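Local coordinates for peptide ABC transporter, peptide-binding protein (Thermus thermophilus, PDB 2D5W) that binds oligopeptides and probably delivers them to an ABC transporter for uptake, at residues 554-564 and 573-581. Numbering follows the deposited sequence.
Sequences YVVRKGLVNYV and GYPGWNAWE
The carbonyl O of V564 is gripped from two quarters: W577 NE1 donates to it over 2.8 Å with its N-H bent to 156°, and a water that accepts from G576 N is bonded to it at 2.9 Å. The indole N-H comes in with the oxygen lying 16° out of the ring plane, at the ring's edge. Two residues back, N562 O accepts N578 ND2 at 3.0 Å on an in-plane lone pair, the oxygen also lying near the plane of the amide. The other hydrogen of that ND2 goes to E581 OE2, on its anti lone pair, also at 3.0 Å; W593 NE1 is a further donor to this carboxylate oxygen. With CG set between the backbone N and the carbonyl carbon (chi1 62°), the N578 side chain places that atom over the centre of the W577 indole. With an alanine here the amide is gone, and N562 O would probably lose its tie to the loop and E581 OE2 one of its two donors. The N562 side chain adds a second link, ND2 giving E581 O a nearly straight bond of 2.8 Å, while its OD1 takes the backbone N of K592. These bonds tie 562-564, just beyond strand 560-561, to the irregular loop leading to strand 583-584, the antiparallel partner of 560-561 in a two-stranded sheet of this periplasmic-binding-protein fold. Earlier in the loop the contact turns apolar. P575 lays CB over one face of the Y563 ring in a CH-pi contact, 3.8 Å from the centroid, and CG beside the hydroxyl, which bonds to T270 O. From strand 544-557, Y554 reaches the proline's CD with CE2 at 3.6 Å, and its OH meets G573 O through a second water.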
loop_
_atom_site.group_PDB
_atom_site.type_symbol
_atom_site.label_atom_id
_atom_site.label_comp_id
_atom_site.label_asym_id
_atom_site.label_seq_id
_atom_site.Cartn_x
_atom_site.Cartn_y
_atom_site.Cartn_z
ATOM N N TYR A 554 0.770 -13.981 -11.501
ATOM C CA TYR A 554 1.992 -14.544 -10.943
ATOM C C TYR A 554 2.535 -15.609 -11.876
ATOM O O TYR A 554 1.783 -16.456 -12.363
ATOM C CB TYR A 554 1.739 -15.159 -9.564
ATOM C CG TYR A 554 1.444 -14.138 -8.496
ATOM C CD1 TYR A 554 0.141 -13.903 -8.069
ATOM C CD2 TYR A 554 2.471 -13.379 -7.936
ATOM C CE1 TYR A 554 -0.135 -12.936 -7.110
ATOM C CE2 TYR A 554 2.206 -12.411 -6.981
ATOM C CZ TYR A 554 0.905 -12.195 -6.574
ATOM O OH TYR A 554 0.642 -11.233 -5.628
ATOM N N VAL A 555 3.833 -15.545 -12.148
ATOM C CA VAL A 555 4.498 -16.523 -13.003
ATOM C C VAL A 555 5.452 -17.236 -12.061
ATOM O O VAL A 555 6.336 -16.613 -11.468
ATOM C CB VAL A 555 5.267 -15.843 -14.147
ATOM C CG1 VAL A 555 5.883 -16.899 -15.062
ATOM C CG2 VAL A 555 4.319 -14.950 -14.938
ATOM N N VAL A 556 5.268 -18.545 -11.923
ATOM C CA VAL A 556 6.054 -19.331 -10.983
ATOM C C VAL A 556 6.702 -20.545 -11.633
ATOM O O VAL A 556 6.024 -21.355 -12.265
ATOM C CB VAL A 556 5.144 -19.796 -9.820
ATOM C CG1 VAL A 556 5.953 -20.540 -8.774
ATOM C CG2 VAL A 556 4.437 -18.594 -9.204
ATOM N N ARG A 557 8.012 -20.680 -11.467
ATOM C CA ARG A 557 8.723 -21.806 -12.056
ATOM C C ARG A 557 8.244 -23.124 -11.471
ATOM O O ARG A 557 8.013 -23.239 -10.265
ATOM C CB ARG A 557 10.229 -21.688 -11.824
ATOM C CG ARG A 557 11.036 -22.682 -12.660
ATOM C CD ARG A 557 12.483 -22.784 -12.217
ATOM N NE ARG A 557 13.174 -21.497 -12.211
ATOM C CZ ARG A 557 13.560 -20.834 -13.298
ATOM N NH1 ARG A 557 13.329 -21.325 -14.509
ATOM N NH2 ARG A 557 14.195 -19.678 -13.172
ATOM N N LYS A 558 8.095 -24.125 -12.330
ATOM C CA LYS A 558 7.665 -25.429 -11.859
ATOM C C LYS A 558 8.706 -25.953 -10.883
ATOM O O LYS A 558 9.908 -25.767 -11.079
ATOM C CB LYS A 558 7.475 -26.379 -13.044
ATOM C CG LYS A 558 6.281 -25.975 -13.903
ATOM C CD LYS A 558 6.059 -26.889 -15.087
ATOM C CE LYS A 558 4.811 -26.472 -15.852
ATOM N NZ LYS A 558 3.557 -26.639 -15.057
ATOM N N GLY A 559 8.236 -26.572 -9.808
ATOM C CA GLY A 559 9.142 -27.100 -8.804
ATOM C C GLY A 559 9.218 -26.235 -7.555
ATOM O O GLY A 559 9.603 -26.716 -6.491
ATOM N N LEU A 560 8.856 -24.960 -7.674
ATOM C CA LEU A 560 8.887 -24.052 -6.530
ATOM C C LEU A 560 7.573 -24.168 -5.776
ATOM O O LEU A 560 6.510 -23.938 -6.344
ATOM C CB LEU A 560 9.076 -22.601 -6.991
ATOM C CG LEU A 560 9.245 -21.583 -5.854
ATOM C CD1 LEU A 560 10.599 -21.785 -5.185
ATOM C CD2 LEU A 560 9.139 -20.166 -6.398
ATOM N N VAL A 561 7.635 -24.529 -4.499
ATOM C CA VAL A 561 6.413 -24.658 -3.721
ATOM C C VAL A 561 6.291 -23.662 -2.579
ATOM O O VAL A 561 7.290 -23.137 -2.062
ATOM C CB VAL A 561 6.235 -26.089 -3.147
ATOM C CG1 VAL A 561 6.001 -27.074 -4.281
ATOM C CG2 VAL A 561 7.447 -26.480 -2.325
ATOM N N ASN A 562 5.036 -23.417 -2.217
ATOM C CA ASN A 562 4.635 -22.520 -1.146
ATOM C C ASN A 562 4.758 -21.026 -1.438
ATOM O O ASN A 562 4.549 -20.198 -0.553
ATOM C CB ASN A 562 5.352 -22.906 0.151
ATOM C CG ASN A 562 5.034 -24.330 0.570
ATOM O OD1 ASN A 562 3.933 -24.824 0.320
ATOM N ND2 ASN A 562 5.990 -24.995 1.209
ATOM N N TYR A 563 5.091 -20.690 -2.683
ATOM C CA TYR A 563 5.164 -19.290 -3.109
ATOM C C TYR A 563 3.731 -19.064 -3.586
ATOM O O TYR A 563 3.437 -19.141 -4.781
ATOM C CB TYR A 563 6.140 -19.124 -4.276
ATOM C CG TYR A 563 6.393 -17.678 -4.648
ATOM C CD1 TYR A 563 7.400 -16.944 -4.020
ATOM C CD2 TYR A 563 5.596 -17.028 -5.590
ATOM C CE1 TYR A 563 7.607 -15.597 -4.321
ATOM C CE2 TYR A 563 5.793 -15.683 -5.897
ATOM C CZ TYR A 563 6.797 -14.974 -5.258
ATOM O OH TYR A 563 6.984 -13.642 -5.547
ATOM N N VAL A 564 2.849 -18.798 -2.629
ATOM C CA VAL A 564 1.425 -18.643 -2.888
ATOM C C VAL A 564 0.858 -17.358 -2.311
ATOM O O VAL A 564 1.250 -16.924 -1.226
ATOM C CB VAL A 564 0.667 -19.853 -2.285
ATOM C CG1 VAL A 564 -0.839 -19.672 -2.410
ATOM C CG2 VAL A 564 1.124 -21.128 -2.977
ATOM N N GLY A 573 -2.321 -9.181 0.458
ATOM C CA GLY A 573 -2.521 -10.032 -0.694
ATOM C C GLY A 573 -1.327 -10.178 -1.604
ATOM O O GLY A 573 -1.378 -9.825 -2.783
ATOM N N TYR A 574 -0.235 -10.673 -1.049
ATOM C CA TYR A 574 0.951 -10.914 -1.843
ATOM C C TYR A 574 1.684 -12.129 -1.308
ATOM O O TYR A 574 1.351 -12.654 -0.242
ATOM C CB TYR A 574 1.857 -9.672 -1.899
ATOM C CG TYR A 574 2.104 -8.924 -0.606
ATOM C CD1 TYR A 574 2.487 -7.583 -0.638
ATOM C CD2 TYR A 574 1.993 -9.545 0.637
ATOM C CE1 TYR A 574 2.756 -6.877 0.528
ATOM C CE2 TYR A 574 2.261 -8.845 1.814
ATOM C CZ TYR A 574 2.643 -7.512 1.749
ATOM O OH TYR A 574 2.915 -6.812 2.902
ATOM N N PRO A 575 2.655 -12.633 -2.073
ATOM C CA PRO A 575 3.427 -13.800 -1.653
ATOM C C PRO A 575 4.497 -13.384 -0.658
ATOM O O PRO A 575 4.724 -12.192 -0.451
ATOM C CB PRO A 575 4.024 -14.295 -2.963
ATOM C CG PRO A 575 4.271 -13.022 -3.701
ATOM C CD PRO A 575 3.018 -12.221 -3.441
ATOM N N GLY A 576 5.136 -14.366 -0.028
ATOM C CA GLY A 576 6.204 -14.069 0.907
ATOM C C GLY A 576 5.841 -13.942 2.374
ATOM O O GLY A 576 6.703 -13.624 3.192
ATOM N N TRP A 577 4.579 -14.194 2.709
ATOM C CA TRP A 577 4.101 -14.107 4.087
ATOM C C TRP A 577 4.483 -15.360 4.884
ATOM O O TRP A 577 4.286 -15.425 6.099
ATOM C CB TRP A 577 2.579 -13.939 4.085
ATOM C CG TRP A 577 1.908 -14.984 3.255
ATOM C CD1 TRP A 577 1.690 -14.953 1.906
ATOM C CD2 TRP A 577 1.484 -16.276 3.697
ATOM N NE1 TRP A 577 1.166 -16.150 1.481
ATOM C CE2 TRP A 577 1.029 -16.981 2.562
ATOM C CE3 TRP A 577 1.450 -16.911 4.946
ATOM C CZ2 TRP A 577 0.546 -18.294 2.640
ATOM C CZ3 TRP A 577 0.971 -18.213 5.021
ATOM C CH2 TRP A 577 0.527 -18.888 3.874
ATOM N N ASN A 578 5.027 -16.349 4.180
ATOM C CA ASN A 578 5.451 -17.630 4.755
ATOM C C ASN A 578 6.813 -17.934 4.138
ATOM O O ASN A 578 7.116 -19.079 3.800
ATOM C CB ASN A 578 4.460 -18.718 4.340
ATOM C CG ASN A 578 4.416 -18.916 2.828
ATOM O OD1 ASN A 578 4.682 -17.986 2.064
ATOM N ND2 ASN A 578 4.074 -20.123 2.392
ATOM N N ALA A 579 7.636 -16.899 4.017
ATOM C CA ALA A 579 8.936 -17.009 3.368
ATOM C C ALA A 579 9.878 -18.110 3.830
ATOM O O ALA A 579 10.730 -18.551 3.058
ATOM C CB ALA A 579 9.649 -15.661 3.419
ATOM N N TRP A 580 9.731 -18.558 5.072
ATOM C CA TRP A 580 10.597 -19.605 5.606
ATOM C C TRP A 580 10.318 -21.001 5.053
ATOM O O TRP A 580 11.119 -21.912 5.256
ATOM C CB TRP A 580 10.497 -19.637 7.135
ATOM C CG TRP A 580 9.101 -19.867 7.625
ATOM C CD1 TRP A 580 8.494 -21.070 7.853
ATOM C CD2 TRP A 580 8.115 -18.864 7.886
ATOM N NE1 TRP A 580 7.190 -20.875 8.239
ATOM C CE2 TRP A 580 6.929 -19.530 8.267
ATOM C CE3 TRP A 580 8.118 -17.463 7.832
ATOM C CZ2 TRP A 580 5.754 -18.841 8.592
ATOM C CZ3 TRP A 580 6.950 -16.778 8.156
ATOM C CH2 TRP A 580 5.785 -17.469 8.530
ATOM N N GLU A 581 9.193 -21.184 4.368
ATOM C CA GLU A 581 8.873 -22.504 3.824
ATOM C C GLU A 581 8.814 -22.552 2.303
ATOM O O GLU A 581 8.312 -23.516 1.728
ATOM C CB GLU A 581 7.562 -23.033 4.426
ATOM C CG GLU A 581 6.412 -22.049 4.406
ATOM C CD GLU A 581 5.133 -22.618 5.001
ATOM O OE1 GLU A 581 5.211 -23.411 5.964
ATOM O OE2 GLU A 581 4.046 -22.257 4.514
HETATM O O HOH W 1 -1.900 -11.056 -4.953
HETATM O O HOH W 2 4.018 -16.972 -0.372
#